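PDB 5EC6: HpuA from Kingella denitrificans ATCC 33394, which binds haemoglobin as an outer-membrane lipoprotein receptor and probably serves the uptake of haem iron by the bacterium. Local coordinates for residues T88-S93 against S104-P109; R99-S104 against T126-L131; I117-N122 against M136-W141; V148-G153 against L182-D187. All blocks are in the same frame, centred on the assembly; numbering follows the deposited sequence.

Interaction 1: T88-S93 against S104-P109; sequences TLIMPS and SHPMQP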
loop_
_atom_site.group_PDB
_atom_site.type_symbol
_atom_site.label_atom_id
_atom_site.label_comp_id
_atom_site.label_asym_id
_atom_site.label_seq_id
_atom_site.Cartn_x
_atom_site.Cartn_y
_atom_site.Cartn_z
ATOM N N THR A 88 -6.908 -7.060 9.042
ATOM C CA THR A 88 -6.001 -7.356 7.936
ATOM C C THR A 88 -6.489 -8.478 7.070
ATOM O O THR A 88 -7.415 -9.187 7.410
ATOM C CB THR A 88 -4.597 -7.714 8.443
ATOM O OG1 THR A 88 -4.647 -8.911 9.213
ATOM C CG2 THR A 88 -4.037 -6.654 9.248
ATOM N N LEU A 89 -5.866 -8.619 5.907
ATOM C CA LEU A 89 -6.131 -9.717 5.007
ATOM C C LEU A 89 -5.826 -11.039 5.710
ATOM O O LEU A 89 -4.956 -11.124 6.569
ATOM C CB LEU A 89 -5.241 -9.596 3.766
ATOM C CG LEU A 89 -5.465 -8.345 2.927
ATOM C CD1 LEU A 89 -4.472 -8.357 1.757
ATOM C CD2 LEU A 89 -6.879 -8.239 2.419
ATOM N N ILE A 90 -6.537 -12.064 5.311
ATOM C CA ILE A 90 -6.171 -13.438 5.636
ATOM C C ILE A 90 -4.784 -13.762 5.090
ATOM O O ILE A 90 -4.511 -13.594 3.898
ATOM C CB ILE A 90 -7.178 -14.442 5.051
ATOM C CG1 ILE A 90 -8.614 -14.138 5.511
ATOM C CG2 ILE A 90 -6.775 -15.881 5.447
ATOM C CD1 ILE A 90 -9.686 -14.833 4.680
ATOM N N MET A 91 -3.939 -14.293 5.958
ATOM C CA MET A 91 -2.619 -14.810 5.546
ATOM C C MET A 91 -2.728 -16.090 4.700
ATOM O O MET A 91 -3.575 -16.939 4.977
ATOM C CB MET A 91 -1.836 -15.152 6.785
ATOM C CG MET A 91 -1.858 -14.070 7.850
ATOM S SD MET A 91 -0.452 -12.996 7.574
ATOM C CE MET A 91 0.774 -14.126 8.208
ATOM N N PRO A 92 -1.850 -16.271 3.697
ATOM C CA PRO A 92 -1.826 -17.590 3.063
ATOM C C PRO A 92 -1.420 -18.692 4.041
ATOM O O PRO A 92 -0.674 -18.428 4.982
ATOM C CB PRO A 92 -0.755 -17.430 1.977
ATOM C CG PRO A 92 0.107 -16.348 2.465
ATOM C CD PRO A 92 -0.805 -15.385 3.154
ATOM N N SER A 93 -1.916 -19.903 3.814
ATOM C CA SER A 93 -1.404 -21.104 4.501
ATOM C C SER A 93 0.120 -21.265 4.374
ATOM O O SER A 93 0.691 -21.034 3.300
ATOM C CB SER A 93 -2.096 -22.369 3.972
ATOM O OG SER A 93 -1.359 -23.534 4.315
ATOM N N SER A 104 -10.888 -13.331 -1.155
ATOM C CA SER A 104 -11.958 -12.670 -0.405
ATOM C C SER A 104 -11.616 -12.737 1.066
ATOM O O SER A 104 -11.060 -13.759 1.536
ATOM C CB SER A 104 -13.297 -13.378 -0.669
ATOM O OG SER A 104 -14.358 -12.701 -0.043
ATOM N N HIS A 105 -11.917 -11.662 1.797
ATOM C CA HIS A 105 -11.528 -11.486 3.193
ATOM C C HIS A 105 -12.608 -10.734 3.948
ATOM O O HIS A 105 -13.216 -9.801 3.434
ATOM C CB HIS A 105 -10.207 -10.723 3.357
ATOM C CG HIS A 105 -9.171 -11.089 2.354
ATOM N ND1 HIS A 105 -8.043 -11.785 2.690
ATOM C CD2 HIS A 105 -9.058 -10.800 1.034
ATOM C CE1 HIS A 105 -7.300 -11.966 1.617
ATOM N NE2 HIS A 105 -7.906 -11.389 0.594
ATOM N N PRO A 106 -12.897 -11.158 5.186
ATOM C CA PRO A 106 -13.811 -10.368 5.997
ATOM C C PRO A 106 -13.176 -9.045 6.478
ATOM O O PRO A 106 -11.996 -9.020 6.788
ATOM C CB PRO A 106 -14.063 -11.305 7.207
ATOM C CG PRO A 106 -12.797 -12.063 7.367
ATOM C CD PRO A 106 -12.306 -12.286 5.938
ATOM N N MET A 107 -13.950 -7.976 6.535
ATOM C CA MET A 107 -13.502 -6.719 7.099
ATOM C C MET A 107 -13.877 -6.674 8.570
ATOM O O MET A 107 -14.894 -7.270 8.978
ATOM C CB MET A 107 -14.163 -5.569 6.368
ATOM C CG MET A 107 -13.889 -5.591 4.860
ATOM S SD MET A 107 -14.633 -4.216 3.944
ATOM C CE MET A 107 -13.680 -2.816 4.467
ATOM N N GLN A 108 -13.087 -5.999 9.366
ATOM C CA GLN A 108 -13.386 -5.921 10.798
ATOM C C GLN A 108 -14.458 -4.913 11.056
ATOM O O GLN A 108 -14.371 -3.757 10.636
ATOM C CB GLN A 108 -12.147 -5.587 11.602
ATOM C CG GLN A 108 -12.420 -5.635 13.131
ATOM C CD GLN A 108 -11.206 -5.458 14.006
ATOM O OE1 GLN A 108 -10.152 -4.989 13.589
ATOM N NE2 GLN A 108 -11.350 -5.825 15.290
ATOM N N PRO A 109 -15.532 -5.304 11.819
ATOM C CA PRO A 109 -16.486 -4.268 12.200
ATOM C C PRO A 109 -15.953 -3.254 13.187
ATOM O O PRO A 109 -15.124 -3.581 14.015
ATOM C CB PRO A 109 -17.629 -5.075 12.860
ATOM C CG PRO A 109 -16.952 -6.246 13.386
ATOM C CD PRO A 109 -15.832 -6.599 12.430
HETATM O O HOH W 1 -9.642 -10.699 6.789
#
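Leu89 and His105 bring the irregular loop 88-93 alongside strand 104-109, with their CA atoms 6.0 Å apart. The strand belongs to the antiparallel beta structure of HpuA, between strands 115-118 and 188-191, and the loop is tied to it mainly through one imidazole. Two neighbouring loop residues use different parts of that ring. Leu89 CD2 sits over the face of the His105 ring in a CH-pi contact, 3.5 Å from the centroid and only 6° off the ring normal. Ile90 N reaches the rim and donates to His105 ND1 at 3.0 Å, the bond bent to 141° and tilted somewhat out of the ring plane. ND1 therefore acts as an acceptor, and NE2 is bonded to Thr191 OG1 in strand 188-191, so the ring is fixed through both nitrogens. CB of His105 points toward the loop, and chi1 of -40° sets CG beside the backbone N. Ile90 extends past the ring and meets Pro106 at about a right angle, its CD1 lying 3.9 Å from Pro106 CD and 3.6 Å from Ser104 O. A water completes the join, donating to Thr88 O at 2.8 Å and to Pro106 O at 2.9 Å.

Interaction 2: R99-S104 against T126-L131; sequences RVLPNS and TGMNAL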
loop_
_atom_site.group_PDB
_atom_site.type_symbol
_atom_site.label_atom_id
_atom_site.label_comp_id
_atom_site.label_asym_id
_atom_site.label_seq_id
_atom_site.Cartn_x
_atom_site.Cartn_y
_atom_site.Cartn_z
ATOM N N ARG A 99 2.185 -20.699 -1.701
ATOM C CA ARG A 99 1.546 -19.630 -0.934
ATOM C C ARG A 99 0.471 -19.013 -1.807
ATOM O O ARG A 99 0.759 -18.489 -2.883
ATOM C CB ARG A 99 2.573 -18.595 -0.551
ATOM C CG ARG A 99 3.601 -19.067 0.462
ATOM C CD ARG A 99 3.036 -19.093 1.870
ATOM N NE ARG A 99 4.061 -19.481 2.842
ATOM C CZ ARG A 99 4.529 -20.723 3.009
ATOM N NH1 ARG A 99 4.064 -21.747 2.290
ATOM N NH2 ARG A 99 5.473 -20.947 3.919
ATOM N N VAL A 100 -0.774 -19.133 -1.396
ATOM C CA VAL A 100 -1.869 -18.567 -2.163
ATOM C C VAL A 100 -2.564 -17.527 -1.272
ATOM O O VAL A 100 -2.981 -17.835 -0.154
ATOM C CB VAL A 100 -2.876 -19.628 -2.611
ATOM C CG1 VAL A 100 -4.040 -18.996 -3.347
ATOM C CG2 VAL A 100 -2.210 -20.687 -3.504
ATOM N N LEU A 101 -2.722 -16.311 -1.792
ATOM C CA LEU A 101 -3.539 -15.322 -1.110
ATOM C C LEU A 101 -4.991 -15.584 -1.407
ATOM O O LEU A 101 -5.423 -15.667 -2.580
ATOM C CB LEU A 101 -3.129 -13.896 -1.537
ATOM C CG LEU A 101 -3.762 -12.760 -0.753
ATOM C CD1 LEU A 101 -3.298 -12.762 0.719
ATOM C CD2 LEU A 101 -3.473 -11.397 -1.418
ATOM N N PRO A 102 -5.823 -15.741 -0.353
ATOM C CA PRO A 102 -7.255 -15.894 -0.651
ATOM C C PRO A 102 -7.800 -14.648 -1.362
ATOM O O PRO A 102 -7.273 -13.561 -1.119
ATOM C CB PRO A 102 -7.878 -16.022 0.727
ATOM C CG PRO A 102 -6.773 -16.463 1.623
ATOM C CD PRO A 102 -5.531 -15.811 1.084
ATOM N N ASN A 103 -8.784 -14.798 -2.224
ATOM C CA ASN A 103 -9.299 -13.660 -2.987
ATOM C C ASN A 103 -10.409 -12.865 -2.320
ATOM O O ASN A 103 -10.837 -11.844 -2.855
ATOM C CB ASN A 103 -9.737 -14.086 -4.371
ATOM C CG ASN A 103 -8.612 -14.689 -5.189
ATOM O OD1 ASN A 103 -7.447 -14.382 -5.019
ATOM N ND2 ASN A 103 -8.985 -15.527 -6.120
ATOM N N SER A 104 -10.888 -13.331 -1.155
ATOM C CA SER A 104 -11.958 -12.670 -0.405
ATOM C C SER A 104 -11.616 -12.737 1.066
ATOM O O SER A 104 -11.060 -13.759 1.536
ATOM C CB SER A 104 -13.297 -13.378 -0.669
ATOM O OG SER A 104 -14.358 -12.701 -0.043
ATOM N N THR A 126 5.144 -16.082 5.377
ATOM C CA THR A 126 4.137 -15.995 4.314
ATOM C C THR A 126 4.828 -16.029 2.956
ATOM O O THR A 126 4.182 -16.326 1.955
ATOM C CB THR A 126 3.223 -14.741 4.419
ATOM O OG1 THR A 126 3.973 -13.538 4.197
ATOM C CG2 THR A 126 2.572 -14.669 5.771
ATOM N N GLY A 127 6.134 -15.730 2.924
ATOM C CA GLY A 127 6.775 -15.235 1.712
ATOM C C GLY A 127 5.973 -14.065 1.159
ATOM O O GLY A 127 5.569 -13.164 1.908
ATOM N N MET A 128 5.699 -14.110 -0.142
ATOM C CA MET A 128 4.731 -13.210 -0.763
ATOM C C MET A 128 5.152 -11.782 -0.548
ATOM O O MET A 128 4.706 -11.074 0.361
ATOM C CB MET A 128 3.333 -13.433 -0.250
ATOM C CG MET A 128 2.824 -14.829 -0.638
ATOM S SD MET A 128 1.078 -14.893 -1.038
ATOM C CE MET A 128 0.453 -13.782 0.173
ATOM N N ASN A 129 6.040 -11.407 -1.428
ATOM C CA ASN A 129 6.779 -10.225 -1.279
ATOM C C ASN A 129 5.926 -8.960 -1.381
ATOM O O ASN A 129 6.318 -7.981 -0.783
ATOM C CB ASN A 129 7.873 -10.188 -2.307
ATOM C CG ASN A 129 8.986 -11.181 -2.019
ATOM O OD1 ASN A 129 9.142 -11.694 -0.897
ATOM N ND2 ASN A 129 9.767 -11.460 -3.045
ATOM N N ALA A 130 4.798 -8.975 -2.108
ATOM C CA ALA A 130 3.982 -7.729 -2.241
ATOM C C ALA A 130 3.443 -7.248 -0.910
ATOM O O ALA A 130 3.140 -6.091 -0.751
ATOM C CB ALA A 130 2.838 -7.934 -3.202
ATOM N N LEU A 131 3.291 -8.183 0.039
ATOM C CA LEU A 131 2.631 -7.899 1.297
ATOM C C LEU A 131 3.583 -7.333 2.328
ATOM O O LEU A 131 3.134 -6.822 3.335
ATOM C CB LEU A 131 2.065 -9.198 1.896
ATOM C CG LEU A 131 1.039 -10.033 1.144
ATOM C CD1 LEU A 131 0.928 -11.359 1.879
ATOM C CD2 LEU A 131 -0.302 -9.299 1.099
#
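Arg99 lays the aliphatic part of its side chain against the backbone of Thr126, while Leu101, two residues on, meets the tip of Met128. The arginine chain bends at chi2 (-77°), which turns CD toward the carbonyl of Thr126; Arg99 CD then lies 3.0 Å from Thr126 O, a close approach to be read with caution because Thr126 and Gly127 are poorly ordered. Thr126 O lies at the edge of the Arg99 guanidinium, near its plane. The outer nitrogens of this group are bonded elsewhere, NH1 to Thr96 O and NH2 to Ser125 O, so the charged end spans two loops. Strand 99-100 pairs antiparallel with strand 195-196 in a small two-stranded sheet, and the loop 126-131 packs against it, Met128 also touching Thr196. Met128 CG comes within 3.8 Å of Arg99 CB, and the Met128 chain, bent at chi2, bends also at chi3 (-39°), which carries CE toward Leu101. There Met128 CE lies 3.9 Å from Leu101 CD1 and 4.0 Å from Leu101 CB, the two side chains meeting at a slant. Within the loop, Gly127 and Met128 both have positive phi. In the model, with the same caution, Thr126 OG1 donates to Gly127 O at 2.8 Å from above the carbonyl plane, and Leu131 N bonds back to Met128 O at 3.2 Å as the chain enters the 3-10 segment 129-131.

Interaction 3: I117-N122 against M136-W141; sequences IACCTN and MQFGAW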
loop_
_atom_site.group_PDB
_atom_site.type_symbol
_atom_site.label_atom_id
_atom_site.label_comp_id
_atom_site.label_asym_id
_atom_site.label_seq_id
_atom_site.Cartn_x
_atom_site.Cartn_y
_atom_site.Cartn_z
ATOM N N ILE A 117 -10.358 -2.714 6.637
ATOM C CA ILE A 117 -9.323 -3.706 6.401
ATOM C C ILE A 117 -8.059 -3.005 5.852
ATOM O O ILE A 117 -8.144 -1.910 5.243
ATOM C CB ILE A 117 -9.815 -4.733 5.388
ATOM C CG1 ILE A 117 -8.934 -6.016 5.453
ATOM C CG2 ILE A 117 -9.900 -4.136 4.012
ATOM C CD1 ILE A 117 -9.545 -7.264 4.938
ATOM N N ALA A 118 -6.909 -3.627 6.124
ATOM C CA ALA A 118 -5.609 -3.168 5.641
ATOM C C ALA A 118 -4.747 -4.371 5.297
ATOM O O ALA A 118 -5.100 -5.532 5.567
ATOM C CB ALA A 118 -4.948 -2.296 6.664
ATOM N N CYS A 119 -3.630 -4.138 4.625
ATOM C CA CYS A 119 -2.734 -5.271 4.259
ATOM C C CYS A 119 -2.245 -6.069 5.476
ATOM O O CYS A 119 -1.921 -5.489 6.527
ATOM C CB CYS A 119 -1.469 -4.794 3.597
ATOM S SG CYS A 119 -0.655 -6.043 2.490
ATOM N N CYS A 120 -2.148 -7.394 5.324
ATOM C CA CYS A 120 -1.477 -8.215 6.339
ATOM C C CYS A 120 0.029 -8.122 6.161
ATOM O O CYS A 120 0.646 -8.943 5.470
ATOM C CB CYS A 120 -1.924 -9.681 6.269
ATOM S SG CYS A 120 -1.652 -10.519 4.678
ATOM N N THR A 121 0.633 -7.119 6.775
ATOM C CA THR A 121 2.019 -6.875 6.500
ATOM C C THR A 121 2.894 -7.754 7.418
ATOM O O THR A 121 4.042 -8.019 7.071
ATOM C CB THR A 121 2.365 -5.353 6.530
ATOM O OG1 THR A 121 2.210 -4.849 7.866
ATOM C CG2 THR A 121 1.473 -4.580 5.541
ATOM N N ASN A 122 2.360 -8.227 8.552
ATOM C CA ASN A 122 3.184 -8.454 9.751
ATOM C C ASN A 122 3.761 -9.842 9.937
ATOM O O ASN A 122 4.466 -10.098 10.918
ATOM C CB ASN A 122 2.411 -8.145 11.016
ATOM C CG ASN A 122 2.325 -6.669 11.294
ATOM O OD1 ASN A 122 2.512 -5.841 10.401
ATOM N ND2 ASN A 122 2.033 -6.327 12.543
ATOM N N MET A 136 4.458 1.834 4.105
ATOM C CA MET A 136 3.117 2.209 3.637
ATOM C C MET A 136 2.121 1.189 4.109
ATOM O O MET A 136 2.490 0.068 4.508
ATOM C CB MET A 136 3.087 2.381 2.091
ATOM C CG MET A 136 3.420 1.123 1.391
ATOM S SD MET A 136 2.964 1.197 -0.363
ATOM C CE MET A 136 1.210 1.225 -0.227
ATOM N N GLN A 137 0.833 1.526 3.949
ATOM C CA GLN A 137 -0.273 0.622 4.118
ATOM C C GLN A 137 -1.285 0.929 3.036
ATOM O O GLN A 137 -1.294 2.039 2.487
ATOM C CB GLN A 137 -0.976 0.823 5.481
ATOM C CG GLN A 137 -0.705 -0.245 6.522
ATOM C CD GLN A 137 -1.280 -1.614 6.222
ATOM O OE1 GLN A 137 -1.702 -1.906 5.137
ATOM N NE2 GLN A 137 -1.219 -2.484 7.205
ATOM N N PHE A 138 -2.115 -0.056 2.729
ATOM C CA PHE A 138 -3.285 0.188 1.870
ATOM C C PHE A 138 -4.436 -0.638 2.370
ATOM O O PHE A 138 -4.235 -1.635 3.075
ATOM C CB PHE A 138 -2.973 -0.030 0.364
ATOM C CG PHE A 138 -2.805 -1.462 -0.053
ATOM C CD1 PHE A 138 -1.622 -2.170 0.214
ATOM C CD2 PHE A 138 -3.809 -2.123 -0.728
ATOM C CE1 PHE A 138 -1.453 -3.469 -0.200
ATOM C CE2 PHE A 138 -3.667 -3.453 -1.089
ATOM C CZ PHE A 138 -2.496 -4.122 -0.839
ATOM N N GLY A 139 -5.637 -0.214 2.002
ATOM C CA GLY A 139 -6.825 -0.844 2.525
ATOM C C GLY A 139 -8.051 -0.071 2.179
ATOM O O GLY A 139 -8.124 0.625 1.148
ATOM N N ALA A 140 -9.093 -0.264 3.008
ATOM C CA ALA A 140 -10.396 0.379 2.770
ATOM C C ALA A 140 -11.109 0.549 4.073
ATOM O O ALA A 140 -10.987 -0.307 4.977
ATOM C CB ALA A 140 -11.259 -0.456 1.850
ATOM N N TRP A 141 -11.901 1.622 4.133
ATOM C CA TRP A 141 -12.854 1.834 5.203
ATOM C C TRP A 141 -14.251 1.878 4.572
ATOM O O TRP A 141 -14.450 2.458 3.495
ATOM C CB TRP A 141 -12.536 3.115 5.919
ATOM C CG TRP A 141 -13.534 3.590 6.969
ATOM C CD1 TRP A 141 -13.506 3.338 8.302
ATOM C CD2 TRP A 141 -14.644 4.495 6.750
ATOM N NE1 TRP A 141 -14.547 3.999 8.948
ATOM C CE2 TRP A 141 -15.246 4.734 8.007
ATOM C CE3 TRP A 141 -15.184 5.096 5.618
ATOM C CZ2 TRP A 141 -16.355 5.561 8.150
ATOM C CZ3 TRP A 141 -16.276 5.971 5.776
ATOM C CH2 TRP A 141 -16.839 6.178 7.032
#
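Ile117 and Ala140 form a hydrogen-bonded pair in the antiparallel junction of strands 115-118 and 136-142, just where the first strand runs out into a loop. The two backbones bond reciprocally, Ile117 N to Ala140 O at 3.0 Å and Ala140 N to Ile117 O at 2.9 Å. Next along, Ala118 and Gly139 make a non-hydrogen-bonded pair whose CA atoms close to 4.1 Å; Gly139, which has no side chain, lets the backbones come this close, its CA 3.2 Å from Ile117 O. Past the end of strand 115-118, the carboxamide of Gln137 bonds the loop residue Cys119. The Gln137 chain bends at chi2 (-68°), which turns CD toward the loop. Gln137 NE2 then donates to Cys119 O at 3.2 Å, almost straight (170°) and on a carbonyl lone pair, while OE1 accepts from Phe138 N and, weakly, from Cys119 N. The main acceptor for Cys119 N is Phe138 O, at 3.0 Å. Cys119 SG also approaches the Phe138 ring obliquely, 3.8 Å from CE1, and Thr121 CG2 lies against the Gln137 amide. Strand 148-154 flanks strand 136-142 on its other edge, strand 104-109 borders strand 115-118, and strand 174-185 packs against Phe138 and Ala140 through Ile180, Leu182 and Val184.

Interaction 4: V148-G153 against L182-D187; sequences VSLFAG and LRVKND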
loop_
_atom_site.group_PDB
_atom_site.type_symbol
_atom_site.label_atom_id
_atom_site.label_comp_id
_atom_site.label_asym_id
_atom_site.label_seq_id
_atom_site.Cartn_x
_atom_site.Cartn_y
_atom_site.Cartn_z
ATOM N N VAL A 148 -17.709 3.526 0.633
ATOM C CA VAL A 148 -16.345 3.003 0.879
ATOM C C VAL A 148 -15.345 4.078 0.484
ATOM O O VAL A 148 -15.508 4.751 -0.541
ATOM C CB VAL A 148 -16.134 1.695 0.060
ATOM C CG1 VAL A 148 -14.696 1.161 0.127
ATOM C CG2 VAL A 148 -17.045 0.609 0.572
ATOM N N SER A 149 -14.269 4.218 1.276
ATOM C CA SER A 149 -13.080 4.972 0.865
ATOM C C SER A 149 -11.862 4.064 0.896
ATOM O O SER A 149 -11.472 3.577 1.973
ATOM C CB SER A 149 -12.868 6.186 1.736
ATOM O OG SER A 149 -11.792 6.933 1.250
ATOM N N LEU A 150 -11.344 3.768 -0.287
ATOM C CA LEU A 150 -10.139 2.933 -0.409
ATOM C C LEU A 150 -8.943 3.850 -0.356
ATOM O O LEU A 150 -9.005 5.000 -0.849
ATOM C CB LEU A 150 -10.167 2.096 -1.654
ATOM C CG LEU A 150 -11.392 1.177 -1.800
ATOM C CD1 LEU A 150 -12.423 1.786 -2.766
ATOM C CD2 LEU A 150 -11.060 -0.294 -2.101
ATOM N N PHE A 151 -7.847 3.382 0.288
ATOM C CA PHE A 151 -6.686 4.233 0.500
ATOM C C PHE A 151 -5.387 3.461 0.311
ATOM O O PHE A 151 -5.305 2.238 0.443
ATOM C CB PHE A 151 -6.666 4.858 1.915
ATOM C CG PHE A 151 -6.431 3.863 3.013
ATOM C CD1 PHE A 151 -7.477 3.153 3.550
ATOM C CD2 PHE A 151 -5.142 3.653 3.494
ATOM C CE1 PHE A 151 -7.235 2.211 4.559
ATOM C CE2 PHE A 151 -4.909 2.703 4.461
ATOM C CZ PHE A 151 -5.949 2.006 4.993
ATOM N N ALA A 152 -4.359 4.236 0.003
ATOM C CA ALA A 152 -2.950 3.789 0.046
ATOM C C ALA A 152 -2.170 4.995 0.559
ATOM O O ALA A 152 -2.262 6.088 0.023
ATOM C CB ALA A 152 -2.412 3.359 -1.303
ATOM N N GLY A 153 -1.443 4.820 1.661
ATOM C CA GLY A 153 -0.701 5.938 2.200
ATOM C C GLY A 153 0.552 5.504 2.957
ATOM O O GLY A 153 0.697 4.346 3.332
ATOM N N LEU A 182 -6.935 -4.158 -4.227
ATOM C CA LEU A 182 -8.020 -4.381 -3.269
ATOM C C LEU A 182 -9.252 -3.616 -3.726
ATOM O O LEU A 182 -9.204 -2.417 -4.028
ATOM C CB LEU A 182 -7.596 -3.919 -1.882
ATOM C CG LEU A 182 -8.742 -3.779 -0.856
ATOM C CD1 LEU A 182 -9.012 -5.190 -0.417
ATOM C CD2 LEU A 182 -8.367 -2.890 0.330
ATOM N N ARG A 183 -10.398 -4.322 -3.730
ATOM C CA ARG A 183 -11.684 -3.701 -3.894
ATOM C C ARG A 183 -12.591 -4.164 -2.712
ATOM O O ARG A 183 -12.213 -5.045 -1.924
ATOM C CB ARG A 183 -12.327 -4.097 -5.238
ATOM C CG ARG A 183 -11.580 -3.594 -6.540
ATOM C CD ARG A 183 -12.285 -4.112 -7.769
ATOM N NE ARG A 183 -12.114 -3.334 -9.007
ATOM C CZ ARG A 183 -12.043 -3.846 -10.229
ATOM N NH1 ARG A 183 -12.031 -5.196 -10.466
ATOM N NH2 ARG A 183 -11.828 -3.014 -11.235
ATOM N N VAL A 184 -13.748 -3.524 -2.582
ATOM C CA VAL A 184 -14.780 -3.972 -1.629
ATOM C C VAL A 184 -16.007 -4.376 -2.433
ATOM O O VAL A 184 -16.525 -3.584 -3.220
ATOM C CB VAL A 184 -15.116 -2.897 -0.594
ATOM C CG1 VAL A 184 -16.236 -3.456 0.306
ATOM C CG2 VAL A 184 -13.916 -2.538 0.231
ATOM N N LYS A 185 -16.408 -5.627 -2.274
ATOM C CA LYS A 185 -17.629 -6.125 -2.916
ATOM C C LYS A 185 -18.488 -6.775 -1.854
ATOM O O LYS A 185 -18.026 -7.687 -1.168
ATOM C CB LYS A 185 -17.297 -7.184 -3.952
ATOM C CG LYS A 185 -18.535 -7.996 -4.380
ATOM C CD LYS A 185 -18.270 -8.825 -5.629
ATOM C CE LYS A 185 -17.378 -10.014 -5.319
ATOM N NZ LYS A 185 -17.062 -10.679 -6.599
ATOM N N ASN A 186 -19.726 -6.304 -1.696
ATOM C CA ASN A 186 -20.665 -7.010 -0.809
ATOM C C ASN A 186 -20.092 -7.304 0.545
ATOM O O ASN A 186 -19.979 -8.479 0.946
ATOM C CB ASN A 186 -21.061 -8.352 -1.425
ATOM C CG ASN A 186 -22.127 -8.209 -2.473
ATOM O OD1 ASN A 186 -22.006 -8.758 -3.572
ATOM N ND2 ASN A 186 -23.183 -7.461 -2.144
ATOM N N ASP A 187 -19.735 -6.249 1.251
ATOM C CA ASP A 187 -19.246 -6.338 2.622
ATOM C C ASP A 187 -17.892 -7.057 2.836
ATOM O O ASP A 187 -17.377 -7.095 3.973
ATOM C CB ASP A 187 -20.350 -6.912 3.565
ATOM C CG ASP A 187 -21.225 -5.829 4.171
ATOM O OD1 ASP A 187 -21.157 -4.667 3.706
ATOM O OD2 ASP A 187 -21.986 -6.142 5.118
#
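Val148 and Leu150 of strand 148-154 pack against Leu182 and Val184 of strand 174-185 across the interior of curled antiparallel beta structure, face to face rather than edge-paired. The short segments run nearly antiparallel, 167° between their directions, with axes 8.5 Å apart at closest approach. That spacing is too wide for backbone pairing and is filled by aliphatic side chains, which touch one another and, in Leu150, the opposite backbone. Val148 and Val184 meet branch to branch: CG1 of Val148 touches CG2 of Val184 at 3.8 Å, and the other methyls, Val148 CG2 and Val184 CG1, come to 4.2 Å. Both valines hold CG1 anti to the backbone N (chi1 174° in Val148); in Val184 it is CG2, beside the N, that meets Val148 CG1, the two side chains meeting at a slant. Ala140 and Met142 of strand 136-142 also touch Val184, so the valine pair lies beside the neighbouring strand. Arg183, between the two inward-facing residues of its strand, turns its CB away from the contact. Its guanidinium is gripped by Leu296 O, Asp233 O, Phe231 O and Ser253 OG, with a cation-pi contact to the Phe231 ring. Leu150 makes the largest contribution to the interface, chiefly with one methyl. Its CD2 lies 3.9 Å from Arg183 CA and 4.3 Å from Val184 CG2, and Ser299 of strand 298-308 adjoins both Leu150 and Leu182. The same methyl makes its nearest approach to a backbone oxygen, with Leu150 CD2 3.4 Å from Leu182 O.

Strand 136-142 connects the two inner contacts: interaction 3 pairs it with strand 115-118, and its other neighbour, strand 148-154, supplies one side of interaction 4. The two differ in chemistry, backbone and amide bonds within a sheet in the former, methyl packing between strand faces in the latter. Interactions 1 and 2 involve loops. Interaction 1 is partly exposed and polar as well as apolar, joined by an imidazole and a water, whereas interaction 2 is buried, combining the alkyl chain of Arg99 against a backbone carbonyl with Leu101–Met128 packing; they touch where Pro92 meets Met128, and they share Ser104. Leu131 of interaction 2 in turn packs on Cys119 of interaction 3. Interactions 2 and 4 remain separate, about 6 Å between nearest atoms.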